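Local coordinates for Rab GDP dissociation inhibitor alpha (Naegleria fowleri, PDB 6C87), which probably binds prenylated Rab GTPases in their GDP-bound state, holding back nucleotide release and extracting them from membranes, as its relatives do, at residues Pro45-Glu50 against Leu244-Ala249; Gly21-Val26 against Glu422-Asp427; Asp57-Lys62 against Ile82-Lys87. All coordinates share one frame; numbering follows the deposited sequence.

Contact 1: Pro45-Glu50 against Leu244-Ala249; sequences PYYGGE and LPQVFA
The amide N of Ala249 donates to Pro245 O at 2.8 Å, the i to i+4 bond of a helix, whose spacing sets these two side chains on one side of helix 243-254, where Tyr47 lies. Pro245 CB sits over one face of the tyrosine, 3.9 Å from the centroid of the Tyr47 ring and 27° off its normal, displaced toward the CB end; this is a CH-pi contact, and the Tyr47 CG to Pro245 CB distance is 3.5 Å. Proline suits the spot, being a compact ring that presents C-H groups to the pi face. Farther along, Ala249 CB meets the hydroxyl end obliquely, 3.4 Å from Tyr47 OH, and its small methyl lets the phenol lie close to the helix. Helix 243-254 is not next to the loop in sequence: 45-50 follows strand 38-41 of the parallel, Rossmann-like sheet, and strand 259-260 at the edge of that sheet supplies Tyr259, which touches both Tyr47 and Ala249. Gln246 takes the ring's rim. Its chain bends at chi2 (103°) and brings OE1 in the ring plane to 3.7 Å from Tyr47 CE2, with the amide turned 86° from the ring.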
loop_
_atom_site.group_PDB
_atom_site.type_symbol
_atom_site.label_atom_id
_atom_site.label_comp_id
_atom_site.label_asym_id
_atom_site.label_seq_id
_atom_site.Cartn_x
_atom_site.Cartn_y
_atom_site.Cartn_z
ATOM N N PRO A 45 -24.454 -33.799 3.459
ATOM C CA PRO A 45 -25.632 -33.261 2.766
ATOM C C PRO A 45 -26.109 -31.916 3.294
ATOM O O PRO A 45 -27.146 -31.429 2.832
ATOM C CB PRO A 45 -26.692 -34.347 3.014
ATOM C CG PRO A 45 -26.307 -34.933 4.333
ATOM C CD PRO A 45 -24.795 -34.918 4.359
ATOM N N TYR A 46 -25.398 -31.311 4.243
ATOM C CA TYR A 46 -25.760 -30.041 4.859
ATOM C C TYR A 46 -24.534 -29.128 4.888
ATOM O O TYR A 46 -23.403 -29.565 4.659
ATOM C CB TYR A 46 -26.313 -30.258 6.277
ATOM C CG TYR A 46 -25.367 -31.062 7.151
ATOM C CD1 TYR A 46 -25.559 -32.427 7.334
ATOM C CD2 TYR A 46 -24.278 -30.460 7.782
ATOM C CE1 TYR A 46 -24.698 -33.177 8.120
ATOM C CE2 TYR A 46 -23.402 -31.205 8.575
ATOM C CZ TYR A 46 -23.620 -32.567 8.741
ATOM O OH TYR A 46 -22.765 -33.326 9.520
ATOM N N TYR A 47 -24.758 -27.844 5.167
ATOM C CA TYR A 47 -23.671 -26.877 5.270
ATOM C C TYR A 47 -23.076 -26.818 6.679
ATOM O O TYR A 47 -23.745 -27.104 7.674
ATOM C CB TYR A 47 -24.153 -25.473 4.891
ATOM C CG TYR A 47 -24.541 -25.291 3.447
ATOM C CD1 TYR A 47 -23.626 -25.522 2.424
ATOM C CD2 TYR A 47 -25.825 -24.873 3.103
ATOM C CE1 TYR A 47 -23.983 -25.350 1.087
ATOM C CE2 TYR A 47 -26.193 -24.702 1.774
ATOM C CZ TYR A 47 -25.272 -24.944 0.772
ATOM O OH TYR A 47 -25.641 -24.766 -0.542
ATOM N N GLY A 48 -21.807 -26.404 6.754
ATOM C CA GLY A 48 -21.193 -25.946 7.977
ATOM C C GLY A 48 -20.302 -26.948 8.680
ATOM O O GLY A 48 -19.410 -26.534 9.436
ATOM N N GLY A 49 -20.525 -28.244 8.473
ATOM C CA GLY A 49 -19.733 -29.238 9.179
ATOM C C GLY A 49 -19.915 -29.122 10.684
ATOM O O GLY A 49 -21.029 -29.221 11.220
ATOM N N GLU A 50 -18.802 -28.930 11.392
ATOM C CA GLU A 50 -18.861 -28.798 12.840
ATOM C C GLU A 50 -19.531 -27.503 13.274
ATOM O O GLU A 50 -19.903 -27.379 14.445
ATOM C CB GLU A 50 -17.459 -28.886 13.435
ATOM C CG GLU A 50 -16.749 -30.202 13.166
ATOM C CD GLU A 50 -15.319 -30.209 13.679
ATOM O OE1 GLU A 50 -14.744 -29.112 13.860
ATOM O OE2 GLU A 50 -14.772 -31.309 13.899
ATOM N N LEU A 244 -25.008 -17.710 5.889
ATOM C CA LEU A 244 -23.802 -17.391 5.128
ATOM C C LEU A 244 -23.477 -18.430 4.064
ATOM O O LEU A 244 -23.188 -18.035 2.920
ATOM C CB LEU A 244 -22.639 -17.160 6.100
ATOM C CG LEU A 244 -22.725 -15.768 6.739
ATOM C CD1 LEU A 244 -21.943 -15.675 8.027
ATOM C CD2 LEU A 244 -22.240 -14.708 5.743
ATOM N N PRO A 245 -23.485 -19.737 4.340
ATOM C CA PRO A 245 -23.249 -20.683 3.239
ATOM C C PRO A 245 -24.292 -20.578 2.146
ATOM O O PRO A 245 -23.977 -20.809 0.971
ATOM C CB PRO A 245 -23.291 -22.054 3.931
ATOM C CG PRO A 245 -23.002 -21.771 5.353
ATOM C CD PRO A 245 -23.633 -20.440 5.627
ATOM N N GLN A 246 -25.522 -20.193 2.493
ATOM C CA GLN A 246 -26.571 -20.119 1.486
ATOM C C GLN A 246 -26.274 -19.022 0.471
ATOM O O GLN A 246 -26.356 -19.252 -0.743
ATOM C CB GLN A 246 -27.925 -19.893 2.151
ATOM C CG GLN A 246 -28.932 -20.995 1.880
ATOM C CD GLN A 246 -29.094 -21.930 3.059
ATOM O OE1 GLN A 246 -29.380 -23.116 2.889
ATOM N NE2 GLN A 246 -28.918 -21.399 4.268
ATOM N N VAL A 247 -25.908 -17.824 0.948
ATOM C CA VAL A 247 -25.616 -16.737 0.014
ATOM C C VAL A 247 -24.310 -17.006 -0.727
ATOM O O VAL A 247 -24.186 -16.662 -1.910
ATOM C CB VAL A 247 -25.614 -15.356 0.711
ATOM C CG1 VAL A 247 -27.010 -15.006 1.225
ATOM C CG2 VAL A 247 -24.576 -15.272 1.830
ATOM N N PHE A 248 -23.334 -17.654 -0.071
ATOM C CA PHE A 248 -22.080 -17.974 -0.755
ATOM C C PHE A 248 -22.261 -19.048 -1.826
ATOM O O PHE A 248 -21.543 -19.035 -2.833
ATOM C CB PHE A 248 -21.008 -18.404 0.244
ATOM C CG PHE A 248 -20.245 -17.258 0.828
ATOM C CD1 PHE A 248 -19.406 -16.499 0.026
ATOM C CD2 PHE A 248 -20.350 -16.942 2.175
ATOM C CE1 PHE A 248 -18.697 -15.433 0.550
ATOM C CE2 PHE A 248 -19.639 -15.881 2.710
ATOM C CZ PHE A 248 -18.812 -15.126 1.895
ATOM N N ALA A 249 -23.181 -19.995 -1.627
ATOM C CA ALA A 249 -23.499 -20.926 -2.708
ATOM C C ALA A 249 -24.206 -20.210 -3.855
ATOM O O ALA A 249 -24.001 -20.548 -5.027
ATOM C CB ALA A 249 -24.344 -22.092 -2.186
#

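Contact 2: Gly21-Val26 against Glu422-Asp427; sequences GLTECV and ESCAVD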
loop_
_atom_site.group_PDB
_atom_site.type_symbol
_atom_site.label_atom_id
_atom_site.label_comp_id
_atom_site.label_asym_id
_atom_site.label_seq_id
_atom_site.Cartn_x
_atom_site.Cartn_y
_atom_site.Cartn_z
ATOM N N GLY A 21 -17.594 -24.783 6.159
ATOM C CA GLY A 21 -17.421 -23.834 7.239
ATOM C C GLY A 21 -17.224 -22.436 6.691
ATOM O O GLY A 21 -16.892 -22.245 5.517
ATOM N N LEU A 22 -17.415 -21.435 7.547
ATOM C CA LEU A 22 -17.406 -20.063 7.045
ATOM C C LEU A 22 -16.084 -19.724 6.375
ATOM O O LEU A 22 -16.068 -19.082 5.319
ATOM C CB LEU A 22 -17.705 -19.066 8.165
ATOM C CG LEU A 22 -17.730 -17.614 7.670
ATOM C CD1 LEU A 22 -18.734 -17.426 6.543
ATOM C CD2 LEU A 22 -18.015 -16.638 8.797
ATOM N N THR A 23 -14.967 -20.157 6.964
ATOM C CA THR A 23 -13.660 -19.839 6.402
ATOM C C THR A 23 -13.547 -20.295 4.954
ATOM O O THR A 23 -13.093 -19.539 4.084
ATOM C CB THR A 23 -12.559 -20.472 7.249
ATOM O OG1 THR A 23 -12.559 -19.866 8.548
ATOM C CG2 THR A 23 -11.191 -20.257 6.589
ATOM N N GLU A 24 -13.960 -21.532 4.672
ATOM C CA GLU A 24 -13.894 -22.030 3.301
ATOM C C GLU A 24 -14.853 -21.273 2.387
ATOM O O GLU A 24 -14.503 -20.946 1.246
ATOM C CB GLU A 24 -14.189 -23.532 3.278
ATOM C CG GLU A 24 -13.023 -24.437 3.687
ATOM C CD GLU A 24 -12.631 -24.323 5.161
ATOM O OE1 GLU A 24 -13.525 -24.183 6.025
ATOM O OE2 GLU A 24 -11.417 -24.389 5.451
ATOM N N CYS A 25 -16.055 -20.963 2.878
ATOM C CA CYS A 25 -17.025 -20.237 2.066
ATOM C C CYS A 25 -16.497 -18.863 1.663
ATOM O O CYS A 25 -16.717 -18.416 0.532
ATOM C CB CYS A 25 -18.348 -20.109 2.822
ATOM S SG CYS A 25 -19.278 -21.665 3.014
ATOM N N VAL A 26 -15.814 -18.171 2.581
ATOM C CA VAL A 26 -15.292 -16.839 2.294
ATOM C C VAL A 26 -14.110 -16.915 1.332
ATOM O O VAL A 26 -13.982 -16.092 0.417
ATOM C CB VAL A 26 -14.906 -16.125 3.599
ATOM C CG1 VAL A 26 -14.231 -14.790 3.293
ATOM C CG2 VAL A 26 -16.141 -15.913 4.464
ATOM N N GLU A 422 -12.868 -12.193 14.885
ATOM C CA GLU A 422 -11.583 -11.625 14.462
ATOM C C GLU A 422 -10.559 -12.705 14.113
ATOM O O GLU A 422 -9.870 -12.621 13.089
ATOM C CB GLU A 422 -11.008 -10.719 15.541
ATOM C CG GLU A 422 -9.984 -9.768 14.981
ATOM C CD GLU A 422 -9.210 -9.051 16.052
ATOM O OE1 GLU A 422 -8.275 -8.302 15.700
ATOM O OE2 GLU A 422 -9.530 -9.247 17.243
ATOM N N SER A 423 -10.420 -13.717 14.968
ATOM C CA SER A 423 -9.413 -14.736 14.701
ATOM C C SER A 423 -9.774 -15.550 13.459
ATOM O O SER A 423 -8.884 -15.976 12.711
ATOM C CB SER A 423 -9.224 -15.615 15.942
ATOM O OG SER A 423 -10.349 -16.430 16.190
ATOM N N CYS A 424 -11.068 -15.757 13.209
ATOM C CA CYS A 424 -11.469 -16.378 11.952
ATOM C C CYS A 424 -11.111 -15.496 10.754
ATOM O O CYS A 424 -10.617 -15.992 9.734
ATOM C CB CYS A 424 -12.968 -16.683 11.985
ATOM S SG CYS A 424 -13.710 -16.961 10.374
ATOM N N ALA A 425 -11.331 -14.178 10.867
ATOM C CA ALA A 425 -10.985 -13.263 9.778
ATOM C C ALA A 425 -9.480 -13.214 9.541
ATOM O O ALA A 425 -9.029 -13.154 8.388
ATOM C CB ALA A 425 -11.524 -11.862 10.069
ATOM N N VAL A 426 -8.688 -13.229 10.619
ATOM C CA VAL A 426 -7.234 -13.271 10.475
ATOM C C VAL A 426 -6.812 -14.538 9.734
ATOM O O VAL A 426 -5.898 -14.513 8.899
ATOM C CB VAL A 426 -6.555 -13.146 11.858
ATOM C CG1 VAL A 426 -5.086 -13.492 11.784
ATOM C CG2 VAL A 426 -6.719 -11.731 12.402
ATOM N N ASP A 427 -7.478 -15.666 10.015
ATOM C CA ASP A 427 -7.171 -16.901 9.295
ATOM C C ASP A 427 -7.527 -16.793 7.812
ATOM O O ASP A 427 -6.767 -17.262 6.957
ATOM C CB ASP A 427 -7.901 -18.085 9.931
ATOM C CG ASP A 427 -7.362 -19.424 9.458
ATOM O OD1 ASP A 427 -6.167 -19.483 9.097
ATOM O OD2 ASP A 427 -8.123 -20.417 9.450
#
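Thr23 and Cys424 point their side chains at each other across the gap between two helices, Thr23 OG1 meeting Cys424 SG at 3.6 Å. The two groups are set differently on their backbones. In Thr23, OG1 lies beside the backbone N and opposite the carbonyl carbon (chi1 -65°), which turns the hydroxyl to the sulfur and leaves CG2, the branch anti to the backbone N, on the Asp427 side. In Cys424 it is SG that stands anti to the N, chi1 162°, which carries the sulfur to the Thr23 hydroxyl. Both side chains are short and buried, which suits a place where the helices come near: the Thr23 and Cys424 CA atoms are 6.9 Å apart. The hydroxyl has a hydrogen-bond partner elsewhere in the protein.

Helix 22-33 is the first helix of the Rossmann-like fold. It follows strand 15-18 through a glycine-containing turn, and Gly21 occupies its N-cap, its O accepting from Cys25 N at 3.1 Å. Helix 422-436 comes from the far end of the chain and lies against it.

One turn beyond Cys424, Asp427 crosses Thr23 at about a right angle. Its OD2 comes only to 4.2 Å from Thr23 CG2, a loose touch of methyl and carboxylate. The stronger hold on this oxygen is Lys413 N, which gives it a hydrogen bond and holds the carboxylate against the loop after strand 409-411. The nearby Glu24 carboxylate, with OE2 6.5 Å from Asp427 OD2, is bonded instead to Ser412 OG; the two carboxylates may disfavour each other slightly, and the donors of Ser412 and Lys413, neighbours in one loop, would be expected to offset part of that. Ile428 and Ile431 continue the apolar side of the interface against Thr23.

Contact 3: Asp57-Lys62 against Ile82-Lys87; sequences DQMFEK and IDLIPK
Met59 meets Ile82 and Leu84 together. Its CG packs on Ile82 CD1 at 3.6 Å, and its SD lies 3.9 Å from both Leu84 CD2 and Ile82 CG2. Bends at chi2 (-73°) and chi3 fold the thioether back, and CE also comes within 4.0 Å of Ile82 CG2; a flexible, unbranched chain suits a place where two branched neighbours must be fitted at once. Met59 crosses Ile82 at a slant but runs past Leu84 in the opposite sense. On the other flank Lys62 lends only its aliphatic part, CE resting 4.0 Å from Leu84 CD1. Its chain is straight until chi4, long enough to span the gap from the solvent-facing side.

Helix 56-64 directly follows strand 53-54, the antiparallel partner of strand 82-83, and packs its inner face on this small two-stranded sheet. Backbone bonds of Ile82 with Leu54 and of Leu84 with Ala52 hold the two branched residues in place, and Leu54 itself touches Met59, Lys62 and Leu84. Helix and small sheet pack on neighbouring strands of the large mixed sheet: strand 302-315 sends Ile312 against Met59, Ile82 and Leu84, and strand 389-400 sends Phe391 against Met59 and Tyr393 against Lys62 and Leu84.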
loop_
_atom_site.group_PDB
_atom_site.type_symbol
_atom_site.label_atom_id
_atom_site.label_comp_id
_atom_site.label_asym_id
_atom_site.label_seq_id
_atom_site.Cartn_x
_atom_site.Cartn_y
_atom_site.Cartn_z
ATOM N N ASP A 57 -34.967 -31.044 16.544
ATOM C CA ASP A 57 -34.928 -32.480 16.268
ATOM C C ASP A 57 -33.509 -32.921 15.931
ATOM O O ASP A 57 -33.056 -33.987 16.366
ATOM C CB ASP A 57 -35.865 -32.836 15.111
ATOM C CG ASP A 57 -37.345 -32.672 15.454
ATOM O OD1 ASP A 57 -38.133 -32.434 14.513
ATOM O OD2 ASP A 57 -37.721 -32.740 16.644
ATOM N N GLN A 58 -32.797 -32.112 15.141
ATOM C CA GLN A 58 -31.424 -32.438 14.771
ATOM C C GLN A 58 -30.491 -32.377 15.978
ATOM O O GLN A 58 -29.555 -33.178 16.083
ATOM C CB GLN A 58 -30.945 -31.506 13.652
ATOM C CG GLN A 58 -31.645 -31.734 12.310
ATOM C CD GLN A 58 -31.345 -30.657 11.271
ATOM O OE1 GLN A 58 -31.152 -29.479 11.598
ATOM N NE2 GLN A 58 -31.304 -31.065 10.006
ATOM N N MET A 59 -30.722 -31.430 16.895
ATOM C CA MET A 59 -29.934 -31.380 18.127
ATOM C C MET A 59 -30.141 -32.642 18.955
ATOM O O MET A 59 -29.178 -33.242 19.445
ATOM C CB MET A 59 -30.310 -30.149 18.945
ATOM C CG MET A 59 -29.896 -28.846 18.314
ATOM S SD MET A 59 -28.128 -28.552 18.402
ATOM C CE MET A 59 -27.881 -28.272 20.144
ATOM N N PHE A 60 -31.400 -33.054 19.127
ATOM C CA PHE A 60 -31.688 -34.255 19.906
ATOM C C PHE A 60 -31.142 -35.515 19.238
ATOM O O PHE A 60 -30.670 -36.424 19.929
ATOM C CB PHE A 60 -33.189 -34.378 20.159
ATOM C CG PHE A 60 -33.632 -33.726 21.438
ATOM C CD1 PHE A 60 -33.663 -32.342 21.554
ATOM C CD2 PHE A 60 -33.991 -34.495 22.535
ATOM C CE1 PHE A 60 -34.060 -31.739 22.737
ATOM C CE2 PHE A 60 -34.391 -33.899 23.725
ATOM C CZ PHE A 60 -34.426 -32.519 23.827
ATOM N N GLU A 61 -31.205 -35.606 17.904
ATOM C CA GLU A 61 -30.577 -36.752 17.247
ATOM C C GLU A 61 -29.069 -36.746 17.478
ATOM O O GLU A 61 -28.481 -37.775 17.828
ATOM C CB GLU A 61 -30.903 -36.773 15.752
ATOM N N LYS A 62 -28.438 -35.576 17.368
ATOM C CA LYS A 62 -26.987 -35.507 17.494
ATOM C C LYS A 62 -26.528 -35.781 18.924
ATOM O O LYS A 62 -25.544 -36.498 19.133
ATOM C CB LYS A 62 -26.485 -34.142 17.011
ATOM C CG LYS A 62 -24.982 -33.921 17.152
ATOM C CD LYS A 62 -24.542 -32.621 16.502
ATOM C CE LYS A 62 -23.031 -32.425 16.573
ATOM N NZ LYS A 62 -22.284 -33.356 15.690
ATOM N N ILE A 82 -29.935 -23.416 15.492
ATOM C CA ILE A 82 -28.884 -23.424 16.502
ATOM C C ILE A 82 -27.536 -23.572 15.805
ATOM O O ILE A 82 -27.211 -24.635 15.271
ATOM C CB ILE A 82 -29.107 -24.537 17.532
ATOM C CG1 ILE A 82 -30.399 -24.285 18.312
ATOM C CG2 ILE A 82 -27.923 -24.626 18.472
ATOM C CD1 ILE A 82 -30.888 -25.474 19.113
ATOM N N ASP A 83 -26.749 -22.498 15.816
ATOM C CA ASP A 83 -25.384 -22.536 15.312
ATOM C C ASP A 83 -24.500 -23.227 16.341
ATOM O O ASP A 83 -24.374 -22.754 17.476
ATOM C CB ASP A 83 -24.890 -21.116 15.043
ATOM C CG ASP A 83 -25.666 -20.428 13.940
ATOM O OD1 ASP A 83 -25.973 -21.081 12.918
ATOM O OD2 ASP A 83 -25.980 -19.233 14.107
ATOM N N LEU A 84 -23.881 -24.341 15.946
ATOM C CA LEU A 84 -23.062 -25.100 16.888
ATOM C C LEU A 84 -21.814 -24.332 17.305
ATOM O O LEU A 84 -21.276 -24.573 18.393
ATOM C CB LEU A 84 -22.689 -26.446 16.285
ATOM C CG LEU A 84 -23.865 -27.396 16.048
ATOM C CD1 LEU A 84 -23.403 -28.659 15.329
ATOM C CD2 LEU A 84 -24.501 -27.735 17.371
ATOM N N ILE A 85 -21.333 -23.424 16.460
ATOM C CA ILE A 85 -20.196 -22.574 16.807
ATOM C C ILE A 85 -20.588 -21.116 16.584
ATOM O O ILE A 85 -20.245 -20.521 15.552
ATOM C CB ILE A 85 -18.942 -22.967 16.014
ATOM C CG1 ILE A 85 -18.634 -24.457 16.227
ATOM C CG2 ILE A 85 -17.766 -22.103 16.449
ATOM C CD1 ILE A 85 -17.394 -24.976 15.499
ATOM N N PRO A 86 -21.308 -20.504 17.517
ATOM C CA PRO A 86 -21.794 -19.138 17.298
ATOM C C PRO A 86 -20.736 -18.089 17.613
ATOM O O PRO A 86 -20.013 -18.179 18.611
ATOM C CB PRO A 86 -22.965 -19.037 18.277
ATOM C CG PRO A 86 -22.525 -19.912 19.415
ATOM C CD PRO A 86 -21.786 -21.064 18.792
ATOM N N LYS A 87 -20.666 -17.072 16.754
ATOM C CA LYS A 87 -19.759 -15.948 16.948
ATOM C C LYS A 87 -20.442 -14.672 16.477
ATOM O O LYS A 87 -21.189 -14.676 15.494
ATOM C CB LYS A 87 -18.430 -16.136 16.191
ATOM C CG LYS A 87 -17.560 -17.300 16.664
ATOM C CD LYS A 87 -16.426 -17.568 15.663
ATOM C CE LYS A 87 -15.493 -18.696 16.117
ATOM N NZ LYS A 87 -14.446 -18.248 17.088
#

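In the fold
Contacts 1 and 2 share a wall of helices: their centres are 13 Å apart, and helix 243-254 lies against helix 22-33, with Phe248 CD1 3.3 Å from Cys25 O and Leu244 CB 3.9 Å from Leu22 CD1. Contact 3 has its centre 14 Å from that of contact 1 and joins it through Glu50 O, which lies 3.5 Å from Leu84 CB. Contacts 2 and 3 are separate, with centres 20 Å apart and nearest atoms about 5 Å apart. Along the chain the three are nested, contact 3 within contact 1 and contact 1 within contact 2, so that the outermost brings the first and last helices of the chain together.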